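Local structure of Pab-dependent poly(a)-specific ribonuclease subunit PAN2 (Neurospora crassa, 4CZX) at residues 235-240 with 272-277; 41-46 with 61-66; 164-169 with 229-234. The protein probably shortens the poly(A) tails of mRNA as catalytic subunit of the PAN deadenylation complex; this chain is the subunit's N-terminal WD40 beta-propeller domain. All coordinates share one frame; numbering follows the deposited sequence.

Contact 1 (235-240 with 272-277); sequences SAMNPV and DLLNPS
V240 lays its CG2 methyl against CD2 of L273 at 3.6 Å, the two branched side chains meeting at about a right angle. Because CG1 of V240 stands opposite the backbone N (chi1 176°), CG2 lies beside that N and is the branch that reaches L273. Both residues are buried, and compact aliphatic groups suit this buried place, where they need no polar partner. Nearer the surface M237 makes a lighter touch, its CE lying 4.2 Å from CD2 of L274; a bend at chi3 (53°) turns this flexible chain end toward the leucine. The turn that presents the two leucines is held by D272, whose OD1 receives the backbone N-H of N275 on its anti lone pair (N to OD1 2.8 Å), an Asx motif. Its second oxygen, OD2, is hydrogen-bonded to T257 OG1, so the short carboxylate ties the turn to the residues just before strand 258-262. The two segments belong to adjacent blades of the propeller: strand 235-241 is an outermost strand of its sheet, the turn joins strands 267-272 and 279-283 of the next, and F204 of strand 204-210 touches both M237 and L273.

Contact 2 (41-46 with 61-66); sequences LLWIGT and RFTAFR
W43 reaches from strand 41-45 across to T63 and F65 on strand 60-66. From CB the chain turns CG opposite the carbonyl carbon, and chi2 (84°) sets the indole plane about perpendicular to the plane through CA, CB and CG. The five-membered ring gives its NE1 to D36 OD2 in a hydrogen bond, which helps to hold the rotation of the indole. The far rim of the six-membered ring does the touching: CZ3 lies 4.0 Å from F65 CZ, and CH2 lies 3.8 Å from T63 OG1. Tryptophan suits this place because it is long enough to pass over S53 of the intervening strand and still carries a polar N-H for D36. The hydroxyl of T63 is committed to S53 OG and R98 O, while its CG2 methyl sits over one face of the F62 ring, 3.6 Å above the plane and offset toward the rim. That phenyl ring in turn meets L41, with CD2 of F62 4.0 Å from CD2 of L41, an apolar pairing at the other end of the contact. Strand 50-55 lies between the two strands in this four-stranded antiparallel blade, so their axes are 8.8 Å apart and the strands meet through side chains. F78 and F80 of the next blade's strand 77-80 meet the indole, and another protein chain of the assembly makes backbone hydrogen bonds with A64 at the blade's outer edge.

Contact 3 (164-169 with 229-234); sequences YICAAT and FDLKNM
A water joins Y164 to L231 where their side chains already touch: it lies 2.6 Å from Y164 OH and donates to the backbone O of L231 at 3.0 Å. Both this water and the carbonyl oxygen lie at the edge of the tyrosine ring, in its plane, so the water meets the hydroxyl while the carbonyl oxygen lies beside the CE2 edge. Further along the same edge CD2 of Y164 meets the CD2 methyl of L231 at 3.7 Å. Tyrosine suits this partly exposed place, since it offers carbon to the leucine and a hydroxyl to the water. L231 has an unusual chi1 of -104°, away from a staggered position, which, with chi2, points the two branches to different partners: CD2 to the ring, CD1 to the thiol of C166, whose SG is 4.0 Å away.

The partners come from adjacent blades of the beta-propeller. Y164 lies in the turn between strands 156-161 and 165-169, and L231 in the turn after strand 225-230 of the next blade; T200 of that blade's innermost strand touches both C166 and L231. The second turn is an Asx motif: D230 OD1 accepts the backbone N-H of N233 at 3.0 Å from above the carboxylate plane, while OD2 receives N233 ND2 at 2.8 Å on its syn side, in a nearly straight bond. A short acid and a short amide can thus grip each other across three residues. Beyond N233 the backbone of M234 takes a left-handed helical conformation, and its side chain, bent at chi2 and chi3, returns to the tyrosine. This is a Met-aromatic contact: SD lies 4.8 Å from the centroid of the Y164 ring, 53° off its normal, approaching obliquely beside CE2. I176 of strand 173-177 packs against both Y164 and M234.

Along the chain contact 2 comes first, then contact 3, then contact 1, each closing before the next opens. Contact 2 lies within a single blade of the seven-bladed propeller, whereas contacts 3 and 1 each join adjacent blades and share the sheet of strands 225-230 and 235-241. Their centres are 15 Å apart, and they touch directly: S235 O lies 2.8 Å from D230 N, probably a hydrogen bond, and M237 packs on D230. That one blade is therefore fastened to its neighbours on both sides. Contact 2 lies on the opposite side of the chain's centre, its centre 35 Å from that of contact 1 and 31 Å from that of contact 3.

Contact 1 (235-240 with 272-277)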
ATOM      1  N   SER A 235      45.494 -22.292 -30.523  1.00 44.36           N
ATOM      2  CA  SER A 235      44.989 -22.985 -31.704  1.00 50.31           C
ATOM      3  C   SER A 235      43.827 -23.899 -31.335  1.00 48.43           C
ATOM      4  O   SER A 235      43.693 -24.317 -30.185  1.00 44.24           O
ATOM      5  CB  SER A 235      46.104 -23.791 -32.392  1.00 58.12           C
ATOM      6  OG  SER A 235      46.480 -24.915 -31.614  1.00 56.19           O
ATOM      7  N   ALA A 236      42.992 -24.218 -32.316  1.00 45.83           N
ATOM      8  CA  ALA A 236      41.844 -25.075 -32.060  1.00 41.64           C
ATOM      9  C   ALA A 236      42.308 -26.499 -31.788  1.00 48.09           C
ATOM     10  O   ALA A 236      43.355 -26.926 -32.270  1.00 46.45           O
ATOM     11  CB  ALA A 236      40.862 -25.042 -33.236  1.00 45.14           C
ATOM     12  N   MET A 237      41.525 -27.226 -31.003  1.00 48.43           N
ATOM     13  CA  MET A 237      41.784 -28.633 -30.737  1.00 43.45           C
ATOM     14  C   MET A 237      40.653 -29.466 -31.320  1.00 48.55           C
ATOM     15  O   MET A 237      39.658 -28.922 -31.811  1.00 45.58           O
ATOM     16  CB  MET A 237      41.929 -28.876 -29.231  1.00 43.89           C
ATOM     17  CG  MET A 237      43.230 -28.318 -28.652  1.00 51.97           C
ATOM     18  SD  MET A 237      43.300 -28.332 -26.845  1.00 66.60           S
ATOM     19  CE  MET A 237      42.922 -30.048 -26.506  1.00 65.36           C
ATOM     20  N   ASN A 238      40.809 -30.785 -31.282  1.00 50.22           N
ATOM     21  CA  ASN A 238      39.742 -31.677 -31.717  1.00 57.21           C
ATOM     22  C   ASN A 238      38.540 -31.506 -30.801  1.00 49.79           C
ATOM     23  O   ASN A 238      38.696 -31.383 -29.586  1.00 48.58           O
ATOM     24  CB  ASN A 238      40.197 -33.137 -31.715  1.00 60.63           C
ATOM     25  CG  ASN A 238      41.246 -33.435 -32.784  1.00 61.85           C
ATOM     26  OD1 ASN A 238      41.145 -32.979 -33.925  1.00 55.22           O
ATOM     27  ND2 ASN A 238      42.252 -34.209 -32.413  1.00 59.98           N
ATOM     28  N   PRO A 239      37.339 -31.491 -31.379  1.00 45.04           N
ATOM     29  CA  PRO A 239      36.147 -31.379 -30.529  1.00 48.00           C
ATOM     30  C   PRO A 239      35.949 -32.635 -29.683  1.00 48.35           C
ATOM     31  O   PRO A 239      36.470 -33.699 -30.031  1.00 49.12           O
ATOM     32  CB  PRO A 239      35.011 -31.197 -31.538  1.00 42.72           C
ATOM     33  CG  PRO A 239      35.539 -31.726 -32.819  1.00 49.31           C
ATOM     34  CD  PRO A 239      37.008 -31.465 -32.812  1.00 47.59           C
ATOM     35  N   VAL A 240      35.247 -32.499 -28.566  1.00 42.20           N
ATOM     36  CA  VAL A 240      34.861 -33.646 -27.758  1.00 45.41           C
ATOM     37  C   VAL A 240      33.493 -34.165 -28.194  1.00 40.46           C
ATOM     38  O   VAL A 240      32.476 -33.475 -28.034  1.00 38.32           O
ATOM     39  CB  VAL A 240      34.823 -33.302 -26.259  1.00 48.78           C
ATOM     40  CG1 VAL A 240      34.325 -34.497 -25.448  1.00 48.67           C
ATOM     41  CG2 VAL A 240      36.201 -32.867 -25.780  1.00 57.26           C
ATOM     42  N   ASP A 272      38.166 -36.380 -20.111  1.00 46.49           N
ATOM     43  CA  ASP A 272      39.471 -35.778 -20.306  1.00 49.01           C
ATOM     44  C   ASP A 272      39.577 -35.241 -21.722  1.00 48.43           C
ATOM     45  O   ASP A 272      39.374 -35.974 -22.686  1.00 52.26           O
ATOM     46  CB  ASP A 272      40.599 -36.772 -20.043  1.00 56.66           C
ATOM     47  CG  ASP A 272      41.955 -36.159 -20.293  1.00 65.18           C
ATOM     48  OD1 ASP A 272      42.368 -36.118 -21.470  1.00 73.98           O
ATOM     49  OD2 ASP A 272      42.601 -35.704 -19.327  1.00 69.43           O
ATOM     50  N   LEU A 273      39.908 -33.958 -21.832  1.00 42.83           N
ATOM     51  CA  LEU A 273      39.996 -33.289 -23.123  1.00 39.57           C
ATOM     52  C   LEU A 273      41.054 -33.908 -24.028  1.00 50.01           C
ATOM     53  O   LEU A 273      40.875 -33.971 -25.242  1.00 59.53           O
ATOM     54  CB  LEU A 273      40.308 -31.806 -22.933  1.00 35.66           C
ATOM     55  CG  LEU A 273      39.191 -30.996 -22.263  1.00 33.89           C
ATOM     56  CD1 LEU A 273      39.508 -29.507 -22.294  1.00 43.06           C
ATOM     57  CD2 LEU A 273      37.869 -31.276 -22.952  1.00 36.74           C
ATOM     58  N   LEU A 274      42.152 -34.357 -23.431  1.00 52.79           N
ATOM     59  CA  LEU A 274      43.299 -34.843 -24.199  1.00 62.66           C
ATOM     60  C   LEU A 274      43.067 -36.245 -24.766  1.00 76.62           C
ATOM     61  O   LEU A 274      43.668 -36.616 -25.776  1.00 89.09           O
ATOM     62  CB  LEU A 274      44.556 -34.822 -23.330  1.00 56.58           C
ATOM     63  CG  LEU A 274      44.870 -33.431 -22.770  1.00 55.26           C
ATOM     64  CD1 LEU A 274      46.045 -33.466 -21.810  1.00 62.06           C
ATOM     65  CD2 LEU A 274      45.124 -32.447 -23.900  1.00 52.03           C
ATOM     66  N   ASN A 275      42.209 -37.024 -24.111  1.00 72.47           N
ATOM     67  CA  ASN A 275      41.748 -38.289 -24.681  1.00 74.66           C
ATOM     68  C   ASN A 275      40.361 -38.680 -24.200  1.00 65.59           C
ATOM     69  O   ASN A 275      40.202 -39.185 -23.085  1.00 67.05           O
ATOM     70  CB  ASN A 275      42.715 -39.431 -24.377  1.00 76.99           C
ATOM     71  CG  ASN A 275      42.107 -40.788 -24.692  1.00 79.43           C
ATOM     72  OD1 ASN A 275      41.696 -41.047 -25.827  1.00 79.97           O
ATOM     73  ND2 ASN A 275      42.020 -41.649 -23.683  1.00 81.57           N
ATOM     74  N   PRO A 276      39.356 -38.467 -25.062  1.00 70.33           N
ATOM     75  CA  PRO A 276      37.927 -38.624 -24.765  1.00 66.51           C
ATOM     76  C   PRO A 276      37.496 -40.070 -24.559  1.00 67.06           C
ATOM     77  O   PRO A 276      36.368 -40.296 -24.122  1.00 63.50           O
ATOM     78  CB  PRO A 276      37.240 -38.046 -26.012  1.00 71.38           C
ATOM     79  CG  PRO A 276      38.287 -37.248 -26.712  1.00 73.53           C
ATOM     80  CD  PRO A 276      39.574 -37.954 -26.424  1.00 71.03           C
ATOM     81  N   SER A 277      38.369 -41.025 -24.870  1.00 61.46           N
ATOM     82  CA  SER A 277      37.979 -42.430 -24.818  1.00 74.87           C
ATOM     83  C   SER A 277      37.579 -42.824 -23.400  1.00 78.58           C
ATOM     84  O   SER A 277      36.615 -43.567 -23.204  1.00 81.99           O
ATOM     85  CB  SER A 277      39.106 -43.333 -25.333  1.00 76.29           C
ATOM     86  OG  SER A 277      40.224 -43.313 -24.464  1.00 76.87           O
TER

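Contact 2 (41-46 with 61-66)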
ATOM      1  N   LEU A  41      27.886 -21.278  -0.670  1.00 27.81           N
ATOM      2  CA  LEU A  41      26.646 -20.763  -1.254  1.00 25.66           C
ATOM      3  C   LEU A  41      26.475 -21.133  -2.722  1.00 27.16           C
ATOM      4  O   LEU A  41      27.432 -21.135  -3.502  1.00 32.11           O
ATOM      5  CB  LEU A  41      26.582 -19.240  -1.113  1.00 27.53           C
ATOM      6  CG  LEU A  41      26.574 -18.702   0.320  1.00 31.98           C
ATOM      7  CD1 LEU A  41      26.554 -17.179   0.318  1.00 34.23           C
ATOM      8  CD2 LEU A  41      25.390 -19.274   1.089  1.00 32.26           C
ATOM      9  N   LEU A  42      25.237 -21.446  -3.081  1.00 23.67           N
ATOM     10  CA  LEU A  42      24.814 -21.498  -4.480  1.00 25.85           C
ATOM     11  C   LEU A  42      23.814 -20.373  -4.729  1.00 25.12           C
ATOM     12  O   LEU A  42      22.829 -20.225  -3.988  1.00 29.43           O
ATOM     13  CB  LEU A  42      24.190 -22.850  -4.824  1.00 27.02           C
ATOM     14  CG  LEU A  42      23.699 -23.016  -6.272  1.00 31.33           C
ATOM     15  CD1 LEU A  42      24.866 -23.076  -7.257  1.00 28.11           C
ATOM     16  CD2 LEU A  42      22.830 -24.256  -6.401  1.00 27.98           C
ATOM     17  N   TRP A  43      24.067 -19.576  -5.763  1.00 23.13           N
ATOM     18  CA  TRP A  43      23.193 -18.460  -6.112  1.00 23.60           C
ATOM     19  C   TRP A  43      22.332 -18.759  -7.337  1.00 25.02           C
ATOM     20  O   TRP A  43      22.818 -19.320  -8.328  1.00 22.79           O
ATOM     21  CB  TRP A  43      24.025 -17.204  -6.356  1.00 22.56           C
ATOM     22  CG  TRP A  43      24.655 -16.679  -5.085  1.00 23.77           C
ATOM     23  CD1 TRP A  43      25.827 -17.090  -4.520  1.00 27.15           C
ATOM     24  CD2 TRP A  43      24.121 -15.671  -4.212  1.00 23.70           C
ATOM     25  NE1 TRP A  43      26.067 -16.388  -3.357  1.00 23.85           N
ATOM     26  CE2 TRP A  43      25.035 -15.511  -3.149  1.00 25.02           C
ATOM     27  CE3 TRP A  43      22.963 -14.879  -4.235  1.00 24.99           C
ATOM     28  CZ2 TRP A  43      24.829 -14.592  -2.110  1.00 24.89           C
ATOM     29  CZ3 TRP A  43      22.758 -13.966  -3.197  1.00 22.46           C
ATOM     30  CH2 TRP A  43      23.688 -13.829  -2.157  1.00 23.09           C
ATOM     31  N   ILE A  44      21.055 -18.381  -7.259  1.00 24.00           N
ATOM     32  CA  ILE A  44      20.085 -18.633  -8.340  1.00 27.79           C
ATOM     33  C   ILE A  44      19.372 -17.336  -8.691  1.00 26.44           C
ATOM     34  O   ILE A  44      18.915 -16.619  -7.798  1.00 25.32           O
ATOM     35  CB  ILE A  44      19.041 -19.702  -7.928  1.00 22.61           C
ATOM     36  CG1 ILE A  44      19.740 -20.977  -7.446  1.00 26.86           C
ATOM     37  CG2 ILE A  44      18.017 -19.969  -9.051  1.00 20.91           C
ATOM     38  CD1 ILE A  44      18.795 -22.038  -6.943  1.00 26.06           C
ATOM     39  N   GLY A  45      19.281 -17.013  -9.983  1.00 23.87           N
ATOM     40  CA  GLY A  45      18.583 -15.805 -10.387  1.00 19.51           C
ATOM     41  C   GLY A  45      17.224 -16.082 -11.021  1.00 22.96           C
ATOM     42  O   GLY A  45      17.026 -17.153 -11.592  1.00 22.54           O
ATOM     43  N   THR A  46      16.288 -15.136 -10.903  1.00 25.86           N
ATOM     44  CA  THR A  46      14.967 -15.247 -11.554  1.00 21.63           C
ATOM     45  C   THR A  46      14.855 -14.361 -12.788  1.00 25.26           C
ATOM     46  O   THR A  46      15.685 -13.484 -13.021  1.00 21.32           O
ATOM     47  CB  THR A  46      13.777 -14.850 -10.604  1.00 25.49           C
ATOM     48  OG1 THR A  46      13.690 -13.422 -10.509  1.00 25.57           O
ATOM     49  CG2 THR A  46      13.924 -15.463  -9.205  1.00 25.85           C
ATOM     50  N   ARG A  61      17.998 -22.422   2.605  1.00 35.26           N
ATOM     51  CA  ARG A  61      17.860 -21.022   2.220  1.00 31.01           C
ATOM     52  C   ARG A  61      18.724 -20.089   3.075  1.00 29.84           C
ATOM     53  O   ARG A  61      18.765 -20.222   4.297  1.00 30.76           O
ATOM     54  CB  ARG A  61      16.392 -20.604   2.309  1.00 42.15           C
ATOM     55  CG  ARG A  61      16.193 -19.110   2.279  1.00 50.24           C
ATOM     56  CD  ARG A  61      15.606 -18.626   3.591  1.00 56.12           C
ATOM     57  NE  ARG A  61      14.159 -18.460   3.490  1.00 62.88           N
ATOM     58  CZ  ARG A  61      13.371 -18.146   4.513  1.00 64.66           C
ATOM     59  NH1 ARG A  61      13.894 -17.971   5.722  1.00 62.00           N
ATOM     60  NH2 ARG A  61      12.062 -18.008   4.324  1.00 64.59           N
ATOM     61  N   PHE A  62      19.410 -19.139   2.446  1.00 28.50           N
ATOM     62  CA  PHE A  62      20.207 -18.186   3.222  1.00 29.22           C
ATOM     63  C   PHE A  62      19.629 -16.786   3.080  1.00 34.38           C
ATOM     64  O   PHE A  62      18.879 -16.342   3.939  1.00 34.21           O
ATOM     65  CB  PHE A  62      21.686 -18.206   2.800  1.00 28.17           C
ATOM     66  CG  PHE A  62      22.552 -17.253   3.593  1.00 32.33           C
ATOM     67  CD1 PHE A  62      22.504 -17.246   4.978  1.00 29.62           C
ATOM     68  CD2 PHE A  62      23.396 -16.358   2.954  1.00 33.63           C
ATOM     69  CE1 PHE A  62      23.283 -16.368   5.718  1.00 29.31           C
ATOM     70  CE2 PHE A  62      24.182 -15.473   3.691  1.00 30.97           C
ATOM     71  CZ  PHE A  62      24.118 -15.477   5.070  1.00 30.16           C
ATOM     72  N   THR A  63      19.962 -16.095   1.992  1.00 28.60           N
ATOM     73  CA  THR A  63      19.428 -14.759   1.768  1.00 27.34           C
ATOM     74  C   THR A  63      18.744 -14.670   0.413  1.00 25.92           C
ATOM     75  O   THR A  63      18.922 -15.536  -0.445  1.00 25.93           O
ATOM     76  CB  THR A  63      20.517 -13.673   1.842  1.00 27.90           C
ATOM     77  OG1 THR A  63      21.582 -14.007   0.946  1.00 27.20           O
ATOM     78  CG2 THR A  63      21.071 -13.534   3.283  1.00 24.38           C
ATOM     79  N   ALA A  64      17.951 -13.622   0.226  1.00 25.19           N
ATOM     80  CA  ALA A  64      17.275 -13.415  -1.048  1.00 23.16           C
ATOM     81  C   ALA A  64      16.844 -11.967  -1.159  1.00 26.75           C
ATOM     82  O   ALA A  64      16.325 -11.390  -0.194  1.00 26.50           O
ATOM     83  CB  ALA A  64      16.080 -14.360  -1.192  1.00 29.41           C
ATOM     84  N   PHE A  65      17.080 -11.376  -2.327  1.00 25.86           N
ATOM     85  CA  PHE A  65      16.754  -9.969  -2.550  1.00 26.27           C
ATOM     86  C   PHE A  65      16.772  -9.648  -4.034  1.00 28.03           C
ATOM     87  O   PHE A  65      17.478 -10.287  -4.807  1.00 27.63           O
ATOM     88  CB  PHE A  65      17.728  -9.051  -1.787  1.00 24.44           C
ATOM     89  CG  PHE A  65      19.175  -9.473  -1.888  1.00 27.22           C
ATOM     90  CD1 PHE A  65      19.985  -8.997  -2.911  1.00 25.10           C
ATOM     91  CD2 PHE A  65      19.721 -10.336  -0.958  1.00 22.97           C
ATOM     92  CE1 PHE A  65      21.340  -9.394  -3.004  1.00 24.89           C
ATOM     93  CE2 PHE A  65      21.062 -10.753  -1.057  1.00 25.09           C
ATOM     94  CZ  PHE A  65      21.869 -10.272  -2.073  1.00 23.81           C
ATOM     95  N   ARG A  66      15.981  -8.658  -4.427  1.00 24.01           N
ATOM     96  CA  ARG A  66      15.921  -8.262  -5.822  1.00 25.19           C
ATOM     97  C   ARG A  66      17.067  -7.308  -6.122  1.00 27.29           C
ATOM     98  O   ARG A  66      17.339  -6.398  -5.350  1.00 24.57           O
ATOM     99  CB  ARG A  66      14.571  -7.616  -6.153  1.00 24.94           C
ATOM    100  CG  ARG A  66      14.346  -7.536  -7.663  1.00 23.26           C
ATOM    101  CD  ARG A  66      12.992  -6.842  -8.014  1.00 28.99           C
ATOM    102  NE  ARG A  66      11.820  -7.566  -7.523  1.00 26.89           N
ATOM    103  CZ  ARG A  66      11.360  -8.695  -8.055  1.00 29.89           C
ATOM    104  NH1 ARG A  66      11.994  -9.243  -9.079  1.00 28.05           N
ATOM    105  NH2 ARG A  66      10.274  -9.285  -7.560  1.00 28.34           N
TER

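Contact 3 (164-169 with 229-234)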
ATOM      1  N   TYR A 164      43.313 -15.111 -20.757  1.00 33.26           N
ATOM      2  CA  TYR A 164      42.832 -13.969 -21.530  1.00 31.74           C
ATOM      3  C   TYR A 164      41.354 -13.832 -21.242  1.00 29.48           C
ATOM      4  O   TYR A 164      40.760 -14.715 -20.627  1.00 34.09           O
ATOM      5  CB  TYR A 164      43.042 -14.163 -23.042  1.00 35.53           C
ATOM      6  CG  TYR A 164      44.453 -14.528 -23.445  1.00 41.84           C
ATOM      7  CD1 TYR A 164      45.482 -13.598 -23.365  1.00 52.32           C
ATOM      8  CD2 TYR A 164      44.752 -15.800 -23.901  1.00 44.39           C
ATOM      9  CE1 TYR A 164      46.774 -13.929 -23.724  1.00 55.76           C
ATOM     10  CE2 TYR A 164      46.040 -16.145 -24.269  1.00 51.66           C
ATOM     11  CZ  TYR A 164      47.047 -15.203 -24.180  1.00 57.98           C
ATOM     12  OH  TYR A 164      48.328 -15.538 -24.541  1.00 62.75           O
ATOM     13  N   ILE A 165      40.749 -12.745 -21.706  1.00 28.06           N
ATOM     14  CA  ILE A 165      39.305 -12.613 -21.618  1.00 25.33           C
ATOM     15  C   ILE A 165      38.695 -13.349 -22.803  1.00 31.52           C
ATOM     16  O   ILE A 165      38.897 -12.961 -23.947  1.00 32.21           O
ATOM     17  CB  ILE A 165      38.853 -11.137 -21.613  1.00 28.81           C
ATOM     18  CG1 ILE A 165      39.343 -10.444 -20.337  1.00 32.31           C
ATOM     19  CG2 ILE A 165      37.334 -11.030 -21.717  1.00 30.79           C
ATOM     20  CD1 ILE A 165      39.125  -8.941 -20.342  1.00 35.83           C
ATOM     21  N   CYS A 166      37.969 -14.425 -22.518  1.00 29.45           N
ATOM     22  CA  CYS A 166      37.339 -15.195 -23.576  1.00 29.50           C
ATOM     23  C   CYS A 166      35.916 -14.710 -23.744  1.00 31.77           C
ATOM     24  O   CYS A 166      35.097 -14.748 -22.815  1.00 28.00           O
ATOM     25  CB  CYS A 166      37.388 -16.689 -23.280  1.00 28.28           C
ATOM     26  SG  CYS A 166      39.077 -17.304 -23.055  1.00 35.47           S
ATOM     27  N   ALA A 167      35.636 -14.249 -24.955  1.00 30.01           N
ATOM     28  CA  ALA A 167      34.439 -13.470 -25.222  1.00 31.03           C
ATOM     29  C   ALA A 167      33.582 -14.130 -26.293  1.00 28.15           C
ATOM     30  O   ALA A 167      33.924 -14.094 -27.474  1.00 28.47           O
ATOM     31  CB  ALA A 167      34.826 -12.065 -25.646  1.00 27.82           C
ATOM     32  N   ALA A 168      32.458 -14.713 -25.887  1.00 27.61           N
ATOM     33  CA  ALA A 168      31.558 -15.345 -26.854  1.00 25.42           C
ATOM     34  C   ALA A 168      30.579 -14.330 -27.436  1.00 25.74           C
ATOM     35  O   ALA A 168      29.807 -13.709 -26.707  1.00 27.28           O
ATOM     36  CB  ALA A 168      30.806 -16.492 -26.212  1.00 30.04           C
ATOM     37  N   THR A 169      30.623 -14.173 -28.755  1.00 27.60           N
ATOM     38  CA  THR A 169      29.696 -13.301 -29.449  1.00 28.41           C
ATOM     39  C   THR A 169      28.346 -13.969 -29.581  1.00 28.95           C
ATOM     40  O   THR A 169      28.214 -15.182 -29.410  1.00 30.53           O
ATOM     41  CB  THR A 169      30.174 -12.946 -30.862  1.00 31.68           C
ATOM     42  OG1 THR A 169      29.909 -14.051 -31.735  1.00 32.31           O
ATOM     43  CG2 THR A 169      31.656 -12.630 -30.866  1.00 28.91           C
ATOM     44  N   PHE A 229      39.396 -25.239 -27.520  1.00 37.68           N
ATOM     45  CA  PHE A 229      40.462 -24.365 -27.993  1.00 37.49           C
ATOM     46  C   PHE A 229      41.636 -24.368 -27.013  1.00 41.81           C
ATOM     47  O   PHE A 229      41.433 -24.284 -25.803  1.00 39.15           O
ATOM     48  CB  PHE A 229      39.936 -22.937 -28.187  1.00 35.75           C
ATOM     49  CG  PHE A 229      40.910 -22.017 -28.871  1.00 33.39           C
ATOM     50  CD1 PHE A 229      40.920 -21.912 -30.252  1.00 40.38           C
ATOM     51  CD2 PHE A 229      41.801 -21.247 -28.132  1.00 36.24           C
ATOM     52  CE1 PHE A 229      41.806 -21.070 -30.894  1.00 42.04           C
ATOM     53  CE2 PHE A 229      42.699 -20.405 -28.770  1.00 41.82           C
ATOM     54  CZ  PHE A 229      42.699 -20.321 -30.165  1.00 39.29           C
ATOM     55  N   ASP A 230      42.848 -24.472 -27.553  1.00 42.33           N
ATOM     56  CA  ASP A 230      44.087 -24.495 -26.778  1.00 41.00           C
ATOM     57  C   ASP A 230      44.549 -23.074 -26.496  1.00 40.03           C
ATOM     58  O   ASP A 230      45.025 -22.395 -27.396  1.00 43.15           O
ATOM     59  CB  ASP A 230      45.163 -25.274 -27.551  1.00 40.27           C
ATOM     60  CG  ASP A 230      46.509 -25.356 -26.820  1.00 46.60           C
ATOM     61  OD1 ASP A 230      46.742 -24.657 -25.803  1.00 46.82           O
ATOM     62  OD2 ASP A 230      47.356 -26.137 -27.301  1.00 49.61           O
ATOM     63  N   LEU A 231      44.418 -22.629 -25.247  1.00 38.05           N
ATOM     64  CA  LEU A 231      44.738 -21.247 -24.890  1.00 43.40           C
ATOM     65  C   LEU A 231      46.238 -21.025 -24.748  1.00 52.73           C
ATOM     66  O   LEU A 231      46.732 -19.911 -24.933  1.00 49.29           O
ATOM     67  CB  LEU A 231      44.037 -20.842 -23.585  1.00 42.19           C
ATOM     68  CG  LEU A 231      42.804 -19.948 -23.689  1.00 44.50           C
ATOM     69  CD1 LEU A 231      42.517 -19.265 -22.358  1.00 39.50           C
ATOM     70  CD2 LEU A 231      42.932 -18.924 -24.823  1.00 42.60           C
ATOM     71  N   LYS A 232      46.958 -22.091 -24.415  1.00 56.38           N
ATOM     72  CA  LYS A 232      48.394 -22.016 -24.216  1.00 62.12           C
ATOM     73  C   LYS A 232      49.093 -21.746 -25.545  1.00 62.83           C
ATOM     74  O   LYS A 232      49.919 -20.842 -25.655  1.00 66.21           O
ATOM     75  CB  LYS A 232      48.905 -23.311 -23.577  1.00 67.28           C
ATOM     76  CG  LYS A 232      50.341 -23.259 -23.070  1.00 74.83           C
ATOM     77  CD  LYS A 232      50.801 -24.644 -22.628  1.00 80.07           C
ATOM     78  CE  LYS A 232      52.298 -24.685 -22.351  1.00 89.02           C
ATOM     79  NZ  LYS A 232      52.681 -23.791 -21.222  1.00 93.42           N
ATOM     80  N   ASN A 233      48.734 -22.523 -26.559  1.00 57.79           N
ATOM     81  CA  ASN A 233      49.362 -22.402 -27.866  1.00 56.02           C
ATOM     82  C   ASN A 233      48.478 -21.719 -28.911  1.00 55.82           C
ATOM     83  O   ASN A 233      48.820 -21.695 -30.093  1.00 55.11           O
ATOM     84  CB  ASN A 233      49.786 -23.791 -28.358  1.00 64.93           C
ATOM     85  CG  ASN A 233      50.602 -24.549 -27.319  1.00 67.60           C
ATOM     86  OD1 ASN A 233      51.779 -24.259 -27.104  1.00 70.13           O
ATOM     87  ND2 ASN A 233      49.974 -25.522 -26.663  1.00 66.05           N
ATOM     88  N   MET A 234      47.342 -21.178 -28.462  1.00 56.90           N
ATOM     89  CA  MET A 234      46.418 -20.399 -29.299  1.00 51.84           C
ATOM     90  C   MET A 234      46.007 -21.068 -30.608  1.00 47.94           C
ATOM     91  O   MET A 234      46.136 -20.475 -31.677  1.00 52.41           O
ATOM     92  CB  MET A 234      47.017 -19.026 -29.612  1.00 51.54           C
ATOM     93  CG  MET A 234      47.180 -18.134 -28.389  1.00 50.81           C
ATOM     94  SD  MET A 234      45.595 -17.645 -27.676  1.00 52.72           S
ATOM     95  CE  MET A 234      45.173 -16.247 -28.707  1.00 52.43           C
TER
HETATM   96  O   HOH W   1      48.930 -17.946 -25.140  1.00 51.97           O